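Local atomic coordinates of 2-aminomuconic 6-semialdehyde dehydrogenase (Pseudomonas sp., PDB entry 7BZV), a protein that oxidises the aldehyde group of 2-aminomuconic 6-semialdehyde with NAD+ as cofactor, in the meta-cleavage pathway of 2-aminophenol catabolism, and works as a tetramer. Residues M2-N7 / V33-D38; R70-E75 / E194-P199; Y134-A139 / V483-E488; R409-R414 / E434-G439. All coordinates share one frame; numbering follows the deposited sequence.

Overall arrangement
Interactions 1 and 3 are strand pairings, interaction 2 sets the end of one helix on the side of another, and interaction 4 joins the chain near the ends of two helices; no two share a helix or strand. Interaction 3 lies about 43 Å from the chain's centre yet is buried in the tetramer, where three other subunits pack around its backbone ladder and an aromatic ring set on isoleucine. The other three, about 20 to 23 Å from that centre, are partly buried. Interaction 1 adds a glutamine-histidine bond to a parallel ladder, interaction 2 is mainly aliphatic with a weak arginine clamp, and interaction 4 depends on one asparagine amide. Interactions 3 and 4 both touch the third subunit.

Interaction 1 of 4, residues M2-N7 / V33-D38; sequences MKQYRN and VVHEAD
The imidazole of His35 and the amide of Gln4 form the shortest polar link, NE2 giving its hydrogen to OE1 at 2.8 Å. The donor lies in the carbonyl plane, on a lone pair of OE1, while amide and ring planes stand 88° apart. The other ring nitrogen, ND1, bonds to the backbone N of Ser16, which fits a proton on NE2. A bend at chi2 folds Gln4 back, so that its NE2 also reaches Met2 O at 3.0 Å. Further along, Asn7 ND2 donates to His35 O at 2.9 Å from above the carbonyl plane; its OD1 takes the backbone N of His207.

Beneath these side chains runs a parallel ladder pairing Gln4 with Val33 and Tyr5 with Val34. Val33 N donates to Lys3 O at 3.0 Å, and Val33 O accepts from Tyr5 N in a nearly straight bond of 170°. A longer rung, 3.2 Å, joins His35 N to Tyr5 O.

Packing is uneven. Val33 CG1 lies alongside the Gln4 amide, tightly at 3.0 Å from NE2, and Arg6 CG sits above the imidazole of His35, offset toward its rim, 4.2 Å from the ring centroid. On the sheet face of Tyr5 and Val34 the touch is lighter. An alanine at Gln4 would remove the amide and would probably leave His35 NE2 without this acceptor and Val33 CG1 less well packed. The contact thus fastens strand 3-9 to strand 30-35 in the small amino-terminal sheet by backbone rungs and amide groups, with no ion pair between the segments.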
loop_
_atom_site.group_PDB
_atom_site.type_symbol
_atom_site.label_atom_id
_atom_site.label_comp_id
_atom_site.label_asym_id
_atom_site.label_seq_id
_atom_site.Cartn_x
_atom_site.Cartn_y
_atom_site.Cartn_z
ATOM N N MET B 2 26.729 38.075 -26.329
ATOM C CA MET B 2 25.645 37.119 -26.529
ATOM C C MET B 2 25.836 35.839 -25.720
ATOM O O MET B 2 26.887 35.184 -25.783
ATOM C CB MET B 2 25.478 36.780 -28.011
ATOM C CG MET B 2 24.250 35.889 -28.290
ATOM S SD MET B 2 22.665 36.737 -28.366
ATOM C CE MET B 2 23.083 38.479 -28.602
ATOM N N LYS B 3 24.778 35.467 -25.011
ATOM C CA LYS B 3 24.786 34.312 -24.129
ATOM C C LYS B 3 25.249 33.057 -24.858
ATOM O O LYS B 3 24.838 32.788 -25.990
ATOM C CB LYS B 3 23.365 34.130 -23.586
ATOM C CG LYS B 3 23.198 33.721 -22.107
ATOM C CD LYS B 3 21.875 34.278 -21.495
ATOM C CE LYS B 3 20.725 34.264 -22.512
ATOM N NZ LYS B 3 19.409 34.775 -21.993
ATOM N N GLN B 4 26.113 32.292 -24.196
ATOM C CA GLN B 4 26.464 30.946 -24.624
ATOM C C GLN B 4 25.746 29.938 -23.732
ATOM O O GLN B 4 25.746 30.076 -22.505
ATOM C CB GLN B 4 27.972 30.690 -24.555
ATOM C CG GLN B 4 28.841 31.675 -25.321
ATOM C CD GLN B 4 28.518 31.705 -26.800
ATOM O OE1 GLN B 4 28.700 30.717 -27.517
ATOM N NE2 GLN B 4 28.020 32.838 -27.262
ATOM N N TYR B 5 25.131 28.945 -24.352
ATOM C CA TYR B 5 24.534 27.807 -23.664
ATOM C C TYR B 5 25.422 26.614 -24.023
ATOM O O TYR B 5 25.405 26.134 -25.164
ATOM C CB TYR B 5 23.068 27.644 -24.079
ATOM C CG TYR B 5 22.093 28.625 -23.421
ATOM C CD1 TYR B 5 22.241 29.008 -22.094
ATOM C CD2 TYR B 5 21.026 29.162 -24.140
ATOM C CE1 TYR B 5 21.335 29.886 -21.492
ATOM C CE2 TYR B 5 20.120 30.045 -23.550
ATOM C CZ TYR B 5 20.285 30.405 -22.224
ATOM O OH TYR B 5 19.396 31.280 -21.617
ATOM N N ARG B 6 26.254 26.193 -23.074
ATOM C CA ARG B 6 27.242 25.157 -23.334
ATOM C C ARG B 6 26.754 23.803 -22.838
ATOM O O ARG B 6 25.765 23.695 -22.107
ATOM C CB ARG B 6 28.578 25.499 -22.676
ATOM C CG ARG B 6 29.209 26.784 -23.203
ATOM C CD ARG B 6 30.405 27.228 -22.368
ATOM N NE ARG B 6 30.070 27.302 -20.952
ATOM C CZ ARG B 6 29.657 28.400 -20.332
ATOM N NH1 ARG B 6 29.542 29.536 -21.012
ATOM N NH2 ARG B 6 29.364 28.356 -19.033
ATOM N N ASN B 7 27.459 22.759 -23.262
ATOM C CA ASN B 7 27.240 21.431 -22.721
ATOM C C ASN B 7 27.891 21.314 -21.343
ATOM O O ASN B 7 28.785 22.089 -20.986
ATOM C CB ASN B 7 27.820 20.360 -23.647
ATOM C CG ASN B 7 27.320 20.474 -25.063
ATOM O OD1 ASN B 7 26.264 19.953 -25.400
ATOM N ND2 ASN B 7 28.098 21.142 -25.917
ATOM N N VAL B 33 23.497 31.543 -28.329
ATOM C CA VAL B 33 23.949 30.501 -29.238
ATOM C C VAL B 33 24.346 29.271 -28.427
ATOM O O VAL B 33 24.823 29.360 -27.290
ATOM C CB VAL B 33 25.099 30.988 -30.162
ATOM C CG1 VAL B 33 26.155 31.701 -29.373
ATOM C CG2 VAL B 33 25.668 29.811 -30.943
ATOM N N VAL B 34 24.134 28.113 -29.038
ATOM C CA VAL B 34 24.118 26.827 -28.362
ATOM C C VAL B 34 25.149 25.920 -29.005
ATOM O O VAL B 34 25.236 25.854 -30.234
ATOM C CB VAL B 34 22.720 26.196 -28.462
ATOM C CG1 VAL B 34 22.577 24.991 -27.495
ATOM C CG2 VAL B 34 21.675 27.262 -28.221
ATOM N N HIS B 35 25.885 25.176 -28.174
ATOM C CA HIS B 35 27.010 24.367 -28.624
ATOM C C HIS B 35 26.570 22.924 -28.779
ATOM O O HIS B 35 26.252 22.256 -27.787
ATOM C CB HIS B 35 28.166 24.479 -27.644
ATOM C CG HIS B 35 28.689 25.874 -27.504
ATOM N ND1 HIS B 35 29.972 26.230 -27.869
ATOM C CD2 HIS B 35 28.097 27.004 -27.060
ATOM C CE1 HIS B 35 30.151 27.518 -27.633
ATOM N NE2 HIS B 35 29.028 28.012 -27.144
ATOM N N GLU B 36 26.584 22.441 -30.019
ATOM C CA GLU B 36 26.045 21.129 -30.331
ATOM C C GLU B 36 27.041 20.038 -29.967
ATOM O O GLU B 36 28.247 20.189 -30.157
ATOM C CB GLU B 36 25.679 21.043 -31.812
ATOM C CG GLU B 36 24.980 19.737 -32.196
ATOM C CD GLU B 36 24.447 19.723 -33.620
ATOM O OE1 GLU B 36 24.586 20.744 -34.315
ATOM O OE2 GLU B 36 23.882 18.681 -34.036
ATOM N N ALA B 37 26.519 18.928 -29.454
ATOM C CA ALA B 37 27.323 17.800 -29.008
ATOM C C ALA B 37 27.359 16.735 -30.092
ATOM O O ALA B 37 26.311 16.366 -30.640
ATOM C CB ALA B 37 26.746 17.209 -27.721
ATOM N N ASP B 38 28.560 16.227 -30.386
ATOM C CA ASP B 38 28.720 15.177 -31.385
ATOM C C ASP B 38 28.523 13.805 -30.746
ATOM O O ASP B 38 28.347 13.675 -29.532
ATOM C CB ASP B 38 30.100 15.252 -32.050
ATOM C CG ASP B 38 31.221 15.397 -31.047
ATOM O OD1 ASP B 38 31.239 14.629 -30.059
ATOM O OD2 ASP B 38 32.092 16.277 -31.251
#

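Interaction 2 of 4, residues R70-E75 / E194-P199; sequences RRIANE and EAVGIP
A Schellman motif ends helix 184-196, with Gly197 as its C-prime residue at a phi of 100°, and the last helical turn there packs on the side of helix 62-78. Helix 184-196 connects the parallel strands 173-177 and 203-205, a beta-alpha-beta unit of the kind that builds the Rossmann-like NAD-binding domain of aldehyde dehydrogenases.

Val196 has the largest share of the contact. Its CB lies 3.8 Å from Arg71 NH1, against the end of the arginine. From there CG1, anti to the carbonyl carbon (chi1 -59°), reaches the surface of helix 62-78, where it meets the carbonyl O of Arg71 at 3.6 Å. The same methyl touches Glu75 CB at 3.7 Å, the two side chains running antiparallel past one another. CG2 occupies the crowded position between N and C and comes to 4.1 Å from Ile72 CG1, the two side chains set roughly perpendicular.

The guanidinium of Arg71 also touches the backbone of Val196. Bends at chi2 and chi3 bring Arg71 NH2 to 2.8 Å from Val196 O, with NH1 bonded too; both bonds are weak, with poor N-H angles. A positive group here would probably be favoured by the partial negative charge of the helix's carboxyl end. Glu75 OE2 comes within van der Waals range of Ala195 CB, while OE1 pairs with Arg78 in a salt bridge.

On the buried side Ile72 also packs on Phe110 of helix 95-119 and Ile198 on Trp57, and the two isoleucines cross with their CD1 methyls 3.9 Å apart.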
loop_
_atom_site.group_PDB
_atom_site.type_symbol
_atom_site.label_atom_id
_atom_site.label_comp_id
_atom_site.label_asym_id
_atom_site.label_seq_id
_atom_site.Cartn_x
_atom_site.Cartn_y
_atom_site.Cartn_z
ATOM N N ARG B 70 16.259 18.234 -2.394
ATOM C CA ARG B 70 15.803 19.466 -1.759
ATOM C C ARG B 70 16.827 20.592 -1.920
ATOM O O ARG B 70 16.451 21.753 -2.093
ATOM C CB ARG B 70 15.491 19.182 -0.288
ATOM C CG ARG B 70 14.205 18.406 -0.115
ATOM C CD ARG B 70 13.997 17.859 1.331
ATOM N NE ARG B 70 12.744 17.116 1.447
ATOM C CZ ARG B 70 12.429 16.320 2.471
ATOM N NH1 ARG B 70 13.268 16.158 3.498
ATOM N NH2 ARG B 70 11.277 15.692 2.469
ATOM N N ARG B 71 18.127 20.276 -1.865
ATOM C CA ARG B 71 19.135 21.316 -2.087
ATOM C C ARG B 71 19.055 21.842 -3.509
ATOM O O ARG B 71 19.199 23.048 -3.741
ATOM C CB ARG B 71 20.529 20.773 -1.787
ATOM C CG ARG B 71 20.624 20.158 -0.406
ATOM C CD ARG B 71 21.845 20.633 0.326
ATOM N NE ARG B 71 23.046 19.914 -0.086
ATOM C CZ ARG B 71 24.064 20.463 -0.738
ATOM N NH1 ARG B 71 24.032 21.753 -1.062
ATOM N NH2 ARG B 71 25.119 19.722 -1.056
ATOM N N ILE B 72 18.802 20.951 -4.473
ATOM C CA ILE B 72 18.576 21.383 -5.848
ATOM C C ILE B 72 17.380 22.322 -5.930
ATOM O O ILE B 72 17.447 23.395 -6.546
ATOM C CB ILE B 72 18.387 20.171 -6.779
ATOM C CG1 ILE B 72 19.720 19.460 -6.988
ATOM C CG2 ILE B 72 17.745 20.632 -8.098
ATOM C CD1 ILE B 72 19.605 18.009 -7.539
ATOM N N ALA B 73 16.255 21.914 -5.345
ATOM C CA ALA B 73 15.067 22.750 -5.397
ATOM C C ALA B 73 15.305 24.101 -4.721
ATOM O O ALA B 73 14.848 25.133 -5.217
ATOM C CB ALA B 73 13.884 22.037 -4.742
ATOM N N ASN B 74 15.985 24.113 -3.570
ATOM C CA ASN B 74 16.238 25.379 -2.886
ATOM C C ASN B 74 17.087 26.307 -3.752
ATOM O O ASN B 74 16.840 27.513 -3.803
ATOM C CB ASN B 74 16.936 25.136 -1.548
ATOM C CG ASN B 74 16.002 24.560 -0.467
ATOM O OD1 ASN B 74 14.775 24.606 -0.570
ATOM N ND2 ASN B 74 16.603 23.976 0.555
ATOM N N GLU B 75 18.098 25.760 -4.443
ATOM C CA GLU B 75 18.932 26.601 -5.293
ATOM C C GLU B 75 18.153 27.094 -6.508
ATOM O O GLU B 75 18.290 28.255 -6.903
ATOM C CB GLU B 75 20.191 25.844 -5.703
ATOM C CG GLU B 75 21.068 26.566 -6.710
ATOM C CD GLU B 75 21.687 27.859 -6.186
ATOM O OE1 GLU B 75 21.353 28.305 -5.067
ATOM O OE2 GLU B 75 22.508 28.443 -6.915
ATOM N N GLU B 194 25.838 21.955 -10.414
ATOM C CA GLU B 194 27.225 22.231 -10.079
ATOM C C GLU B 194 27.309 23.045 -8.802
ATOM O O GLU B 194 28.178 22.788 -7.965
ATOM C CB GLU B 194 27.878 22.958 -11.258
ATOM C CG GLU B 194 29.234 23.542 -10.961
ATOM C CD GLU B 194 29.751 24.324 -12.149
ATOM O OE1 GLU B 194 29.120 25.341 -12.515
ATOM O OE2 GLU B 194 30.763 23.899 -12.735
ATOM N N ALA B 195 26.402 24.018 -8.623
ATOM C CA ALA B 195 26.483 24.901 -7.457
ATOM C C ALA B 195 26.256 24.148 -6.152
ATOM O O ALA B 195 26.954 24.393 -5.163
ATOM C CB ALA B 195 25.483 26.047 -7.573
ATOM N N VAL B 196 25.281 23.233 -6.116
ATOM C CA VAL B 196 25.002 22.545 -4.861
ATOM C C VAL B 196 25.979 21.413 -4.607
ATOM O O VAL B 196 26.000 20.855 -3.505
ATOM C CB VAL B 196 23.568 21.989 -4.797
ATOM C CG1 VAL B 196 22.563 23.106 -4.963
ATOM C CG2 VAL B 196 23.351 20.929 -5.853
ATOM N N GLY B 197 26.748 21.026 -5.609
ATOM C CA GLY B 197 27.776 20.030 -5.433
ATOM C C GLY B 197 27.419 18.633 -5.879
ATOM O O GLY B 197 28.066 17.683 -5.429
ATOM N N ILE B 198 26.426 18.473 -6.745
ATOM C CA ILE B 198 26.131 17.159 -7.306
ATOM C C ILE B 198 27.423 16.599 -7.902
ATOM O O ILE B 198 28.110 17.296 -8.653
ATOM C CB ILE B 198 25.009 17.251 -8.353
ATOM C CG1 ILE B 198 23.675 17.597 -7.673
ATOM C CG2 ILE B 198 24.935 15.971 -9.169
ATOM C CD1 ILE B 198 23.066 16.456 -6.861
ATOM N N PRO B 199 27.793 15.353 -7.616
ATOM C CA PRO B 199 29.061 14.845 -8.110
ATOM C C PRO B 199 29.141 14.914 -9.648
ATOM O O PRO B 199 28.118 14.742 -10.324
ATOM C CB PRO B 199 29.087 13.400 -7.611
ATOM C CG PRO B 199 28.320 13.471 -6.340
ATOM C CD PRO B 199 27.194 14.439 -6.622
#

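Interaction 3 of 4, residues Y134-A139 / V483-E488; sequences YALNYA and VRIDKE
Tight packing is concentrated at Tyr134, whose ring lies alongside Ile485 on one face of an antiparallel ladder. Its CG takes the crowded position between N and C (chi1 64°), which lays the ring against the isoleucine. Ile485 CB stands over the ring face, 3.8 Å from the centroid, and CG2 meets Tyr134 CZ at 3.6 Å. Beneath them Ile485 N donates to Tyr134 O at 2.7 Å, nearly along the C=O axis, whereas the return bond from Tyr134 N to Ile485 O is longer, 3.3 Å. The Leu136-Val483 pair adds two rungs.

The loose side follows Ile485, where the chain leaves the strand: Lys487 is exposed and poorly ordered. On the face of Ala135, Arg484, its chain extended from CG to NE, pairs within its own segment, NE forming a salt bridge with Asp486 OD1 at 2.9 Å. A serine at Tyr134 would remove the ring and is likely to lose both the cover over Ile485 and the hydroxyl's bond to Glu434 of the second subunit.

Strand 134-150 is flanked by strands 124-128 and 476-485, forming the projecting oligomerisation arm of the family; Val483 continues the sheet into a parallel strand of the third subunit.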
loop_
_atom_site.group_PDB
_atom_site.type_symbol
_atom_site.label_atom_id
_atom_site.label_comp_id
_atom_site.label_asym_id
_atom_site.label_seq_id
_atom_site.Cartn_x
_atom_site.Cartn_y
_atom_site.Cartn_z
ATOM N N TYR B 134 9.825 -21.193 5.428
ATOM C CA TYR B 134 9.191 -20.061 4.786
ATOM C C TYR B 134 10.259 -19.268 4.052
ATOM O O TYR B 134 11.444 -19.515 4.207
ATOM C CB TYR B 134 8.416 -19.184 5.776
ATOM C CG TYR B 134 9.228 -18.479 6.864
ATOM C CD1 TYR B 134 9.576 -19.147 8.032
ATOM C CD2 TYR B 134 9.613 -17.163 6.726
ATOM C CE1 TYR B 134 10.283 -18.505 9.053
ATOM C CE2 TYR B 134 10.352 -16.506 7.726
ATOM C CZ TYR B 134 10.680 -17.183 8.894
ATOM O OH TYR B 134 11.387 -16.551 9.903
ATOM N N ALA B 135 9.800 -18.359 3.205
ATOM C CA ALA B 135 10.703 -17.509 2.463
ATOM C C ALA B 135 10.242 -16.086 2.644
ATOM O O ALA B 135 9.070 -15.766 2.420
ATOM C CB ALA B 135 10.733 -17.845 0.950
ATOM N N LEU B 136 11.188 -15.220 2.911
ATOM C CA LEU B 136 10.923 -13.800 2.907
ATOM C C LEU B 136 11.310 -13.214 1.550
ATOM O O LEU B 136 12.471 -13.341 1.139
ATOM C CB LEU B 136 11.724 -13.104 3.994
ATOM C CG LEU B 136 11.579 -13.574 5.447
ATOM C CD1 LEU B 136 12.659 -12.883 6.279
ATOM C CD2 LEU B 136 10.172 -13.217 5.890
ATOM N N ASN B 137 10.369 -12.501 0.929
ATOM C CA ASN B 137 10.538 -11.844 -0.364
ATOM C C ASN B 137 10.549 -10.349 -0.125
ATOM O O ASN B 137 9.589 -9.828 0.446
ATOM C CB ASN B 137 9.360 -12.121 -1.323
ATOM C CG ASN B 137 9.339 -13.507 -1.835
ATOM O OD1 ASN B 137 9.943 -13.800 -2.871
ATOM N ND2 ASN B 137 8.636 -14.384 -1.139
ATOM N N TYR B 138 11.593 -9.646 -0.558
ATOM C CA TYR B 138 11.558 -8.188 -0.450
ATOM C C TYR B 138 12.257 -7.591 -1.663
ATOM O O TYR B 138 13.266 -8.122 -2.128
ATOM C CB TYR B 138 12.201 -7.612 0.886
ATOM C CG TYR B 138 13.688 -7.863 1.075
ATOM C CD1 TYR B 138 14.123 -9.020 1.692
ATOM C CD2 TYR B 138 14.643 -6.931 0.680
ATOM C CE1 TYR B 138 15.470 -9.291 1.864
ATOM C CE2 TYR B 138 16.010 -7.186 0.854
ATOM C CZ TYR B 138 16.396 -8.362 1.476
ATOM O OH TYR B 138 17.726 -8.641 1.669
ATOM N N ALA B 139 11.685 -6.506 -2.194
ATOM C CA ALA B 139 12.166 -5.915 -3.439
ATOM C C ALA B 139 13.225 -4.862 -3.103
ATOM O O ALA B 139 12.976 -3.933 -2.327
ATOM C CB ALA B 139 11.002 -5.312 -4.236
ATOM N N VAL B 483 14.492 -15.054 0.348
ATOM C CA VAL B 483 15.371 -15.680 1.313
ATOM C C VAL B 483 14.630 -16.836 1.973
ATOM O O VAL B 483 13.684 -16.618 2.741
ATOM C CB VAL B 483 15.870 -14.673 2.361
ATOM C CG1 VAL B 483 16.848 -15.379 3.336
ATOM C CG2 VAL B 483 16.533 -13.463 1.723
ATOM N N ARG B 484 15.099 -18.061 1.735
ATOM C CA ARG B 484 14.493 -19.222 2.374
ATOM C C ARG B 484 14.978 -19.327 3.818
ATOM O O ARG B 484 16.177 -19.292 4.070
ATOM C CB ARG B 484 14.848 -20.499 1.621
ATOM C CG ARG B 484 14.375 -21.751 2.370
ATOM C CD ARG B 484 14.458 -23.048 1.530
ATOM N NE ARG B 484 14.208 -24.192 2.382
ATOM C CZ ARG B 484 13.142 -24.970 2.281
ATOM N NH1 ARG B 484 12.250 -24.745 1.342
ATOM N NH2 ARG B 484 12.972 -25.977 3.127
ATOM N N ILE B 485 14.048 -19.423 4.763
ATOM C CA ILE B 485 14.362 -19.570 6.191
ATOM C C ILE B 485 14.028 -21.004 6.589
ATOM O O ILE B 485 12.854 -21.388 6.659
ATOM C CB ILE B 485 13.593 -18.562 7.049
ATOM C CG1 ILE B 485 13.883 -17.093 6.665
ATOM C CG2 ILE B 485 13.878 -18.783 8.577
ATOM C CD1 ILE B 485 15.333 -16.679 6.596
ATOM N N ASP B 486 15.072 -21.780 6.850
ATOM C CA ASP B 486 14.972 -23.186 7.185
ATOM C C ASP B 486 14.600 -23.390 8.653
ATOM O O ASP B 486 14.829 -22.529 9.508
ATOM C CB ASP B 486 16.309 -23.858 6.860
ATOM C CG ASP B 486 16.501 -24.070 5.357
ATOM O OD1 ASP B 486 15.676 -24.814 4.765
ATOM O OD2 ASP B 486 17.439 -23.475 4.766
ATOM N N LYS B 487 13.932 -24.504 8.905
ATOM C CA LYS B 487 13.748 -25.014 10.254
ATOM C C LYS B 487 15.104 -25.303 10.887
ATOM O O LYS B 487 16.079 -25.644 10.208
ATOM C CB LYS B 487 12.904 -26.294 10.211
ATOM C CG LYS B 487 11.516 -26.205 10.829
ATOM C CD LYS B 487 10.852 -27.593 10.875
ATOM C CE LYS B 487 9.588 -27.588 11.738
ATOM N NZ LYS B 487 9.361 -28.886 12.438
ATOM N N GLU B 488 15.181 -25.169 12.202
ATOM C CA GLU B 488 16.414 -25.576 12.857
ATOM C C GLU B 488 16.690 -27.048 12.566
ATOM O O GLU B 488 15.780 -27.875 12.582
ATOM C CB GLU B 488 16.330 -25.344 14.366
ATOM C CG GLU B 488 17.646 -25.635 15.036
ATOM C CD GLU B 488 17.607 -25.446 16.538
ATOM O OE1 GLU B 488 16.501 -25.473 17.126
ATOM O OE2 GLU B 488 18.694 -25.248 17.110
#

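Interaction 4 of 4, residues R409-R414 / E434-G439; sequences RANDTR and ELMRVG
The backbones approach closest near the carboxyl end of helix 403-411 and just past helix 426-435, with the CA atoms of Asn411 and Arg437 5.9 Å apart, and inverse gamma turns centred on Asp412 and Arg437 carry both chains onward.

Asn411 bridges the gap with both ends of its amide. Its CG is anti to the carbonyl carbon (chi1 -77°), which directs the group across to the turn. ND2 donates to Leu435 O at 2.9 Å in an almost straight bond of 171°, the acceptor lying in the amide plane. OD1 accepts from Arg437 N at 2.8 Å, though this donor comes from above the carbonyl plane. Two bonds to main-chain groups two residues apart fix the rotation of the amide, and OD1 also lies 3.6 Å from Met436 CA.

Next to this clamp is an apolar touch. Met436, bent at chi2 and chi3, brings SD to within 3.9 Å of Ala410 CB, and its methyl CE is almost as close. The same methionine packs on Ala419 and Ile421 of strand 418-422. At the other margin Arg437 NH2, on a poorly ordered side chain, lies 3.7 Å from Arg414 O, near the guanidinium plane, too long to count as a bond, and bonds instead to Tyr415 O.

Strand 418-422 separates the two helices in sequence and lies in the large sheet of the catalytic domain. The third subunit reaches the turn as well, its Lys142 bonding to Met436 O. The joint therefore rests on a neutral amide hydrogen-bonded at both ends to main-chain groups, with charged side chains taking their main partners elsewhere.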
loop_
_atom_site.group_PDB
_atom_site.type_symbol
_atom_site.label_atom_id
_atom_site.label_comp_id
_atom_site.label_asym_id
_atom_site.label_seq_id
_atom_site.Cartn_x
_atom_site.Cartn_y
_atom_site.Cartn_z
ATOM N N ARG B 409 -17.970 9.424 -29.109
ATOM C CA ARG B 409 -17.266 10.393 -29.935
ATOM C C ARG B 409 -15.990 10.884 -29.270
ATOM O O ARG B 409 -14.984 11.125 -29.949
ATOM C CB ARG B 409 -18.207 11.561 -30.257
ATOM C CG ARG B 409 -19.470 11.131 -31.035
ATOM C CD ARG B 409 -20.477 12.281 -31.197
ATOM N NE ARG B 409 -19.936 13.368 -32.016
ATOM C CZ ARG B 409 -20.496 14.574 -32.110
ATOM N NH1 ARG B 409 -21.615 14.847 -31.447
ATOM N NH2 ARG B 409 -19.943 15.505 -32.873
ATOM N N ALA B 410 -16.014 11.076 -27.955
ATOM C CA ALA B 410 -14.806 11.505 -27.258
ATOM C C ALA B 410 -13.689 10.478 -27.408
ATOM O O ALA B 410 -12.518 10.837 -27.595
ATOM C CB ALA B 410 -15.122 11.731 -25.781
ATOM N N ASN B 411 -14.041 9.196 -27.324
ATOM C CA ASN B 411 -13.088 8.093 -27.383
ATOM C C ASN B 411 -12.727 7.671 -28.806
ATOM O O ASN B 411 -11.896 6.765 -28.994
ATOM C CB ASN B 411 -13.678 6.898 -26.634
ATOM C CG ASN B 411 -13.573 7.051 -25.127
ATOM O OD1 ASN B 411 -12.798 7.870 -24.639
ATOM N ND2 ASN B 411 -14.282 6.214 -24.396
ATOM N N ASP B 412 -13.358 8.274 -29.803
ATOM C CA ASP B 412 -13.125 7.954 -31.211
ATOM C C ASP B 412 -11.863 8.682 -31.659
ATOM O O ASP B 412 -11.889 9.707 -32.337
ATOM C CB ASP B 412 -14.349 8.330 -32.033
ATOM C CG ASP B 412 -14.107 8.237 -33.548
ATOM O OD1 ASP B 412 -13.368 7.345 -34.008
ATOM O OD2 ASP B 412 -14.632 9.083 -34.288
ATOM N N THR B 413 -10.725 8.117 -31.274
ATOM C CA THR B 413 -9.416 8.626 -31.659
ATOM C C THR B 413 -8.427 7.522 -31.359
ATOM O O THR B 413 -8.690 6.652 -30.519
ATOM C CB THR B 413 -9.019 9.899 -30.900
ATOM O OG1 THR B 413 -7.650 10.211 -31.188
ATOM C CG2 THR B 413 -9.164 9.699 -29.385
ATOM N N ARG B 414 -7.279 7.573 -32.021
ATOM C CA ARG B 414 -6.220 6.604 -31.729
ATOM C C ARG B 414 -5.296 7.067 -30.606
ATOM O O ARG B 414 -4.527 6.258 -30.047
ATOM C CB ARG B 414 -5.414 6.313 -32.998
ATOM C CG ARG B 414 -6.018 5.154 -33.822
ATOM C CD ARG B 414 -4.989 4.395 -34.696
ATOM N NE ARG B 414 -5.634 3.335 -35.487
ATOM C CZ ARG B 414 -5.749 2.054 -35.121
ATOM N NH1 ARG B 414 -5.247 1.631 -33.969
ATOM N NH2 ARG B 414 -6.367 1.186 -35.918
ATOM N N GLU B 434 -14.703 8.270 -15.979
ATOM C CA GLU B 434 -14.003 6.985 -15.896
ATOM C C GLU B 434 -13.995 6.234 -17.217
ATOM O O GLU B 434 -13.143 5.363 -17.414
ATOM C CB GLU B 434 -14.630 6.057 -14.843
ATOM C CG GLU B 434 -14.330 6.392 -13.400
ATOM C CD GLU B 434 -15.126 5.528 -12.425
ATOM O OE1 GLU B 434 -15.684 6.098 -11.430
ATOM O OE2 GLU B 434 -15.202 4.299 -12.679
ATOM N N LEU B 435 -14.967 6.481 -18.087
ATOM C CA LEU B 435 -15.046 5.803 -19.367
ATOM C C LEU B 435 -14.215 6.483 -20.438
ATOM O O LEU B 435 -14.141 5.965 -21.549
ATOM C CB LEU B 435 -16.512 5.721 -19.798
ATOM C CG LEU B 435 -17.364 4.724 -18.999
ATOM C CD1 LEU B 435 -18.847 4.888 -19.366
ATOM C CD2 LEU B 435 -16.881 3.274 -19.204
ATOM N N MET B 436 -13.653 7.656 -20.156
ATOM C CA MET B 436 -12.749 8.304 -21.090
ATOM C C MET B 436 -11.516 7.429 -21.244
ATOM O O MET B 436 -10.914 7.043 -20.240
ATOM C CB MET B 436 -12.324 9.692 -20.574
ATOM C CG MET B 436 -13.466 10.677 -20.418
ATOM S SD MET B 436 -14.155 11.130 -22.030
ATOM C CE MET B 436 -15.542 10.031 -22.184
ATOM N N ARG B 437 -11.103 7.147 -22.478
ATOM C CA ARG B 437 -9.947 6.259 -22.690
ATOM C C ARG B 437 -8.684 7.114 -22.713
ATOM O O ARG B 437 -8.096 7.410 -23.758
ATOM C CB ARG B 437 -10.103 5.447 -23.971
ATOM C CG ARG B 437 -9.348 4.082 -23.894
ATOM C CD ARG B 437 -9.172 3.413 -25.233
ATOM N NE ARG B 437 -8.387 4.233 -26.151
ATOM C CZ ARG B 437 -7.129 3.983 -26.503
ATOM N NH1 ARG B 437 -6.488 2.923 -26.015
ATOM N NH2 ARG B 437 -6.512 4.802 -27.347
ATOM N N VAL B 438 -8.279 7.564 -21.530
ATOM C CA VAL B 438 -7.222 8.554 -21.411
ATOM C C VAL B 438 -6.432 8.249 -20.150
ATOM O O VAL B 438 -6.877 7.484 -19.286
ATOM C CB VAL B 438 -7.787 9.993 -21.365
ATOM C CG1 VAL B 438 -8.602 10.306 -22.646
ATOM C CG2 VAL B 438 -8.599 10.170 -20.114
ATOM N N GLY B 439 -5.260 8.874 -20.032
ATOM C CA GLY B 439 -4.488 8.743 -18.812
ATOM C C GLY B 439 -4.967 9.644 -17.696
ATOM O O GLY B 439 -4.826 9.296 -16.514
#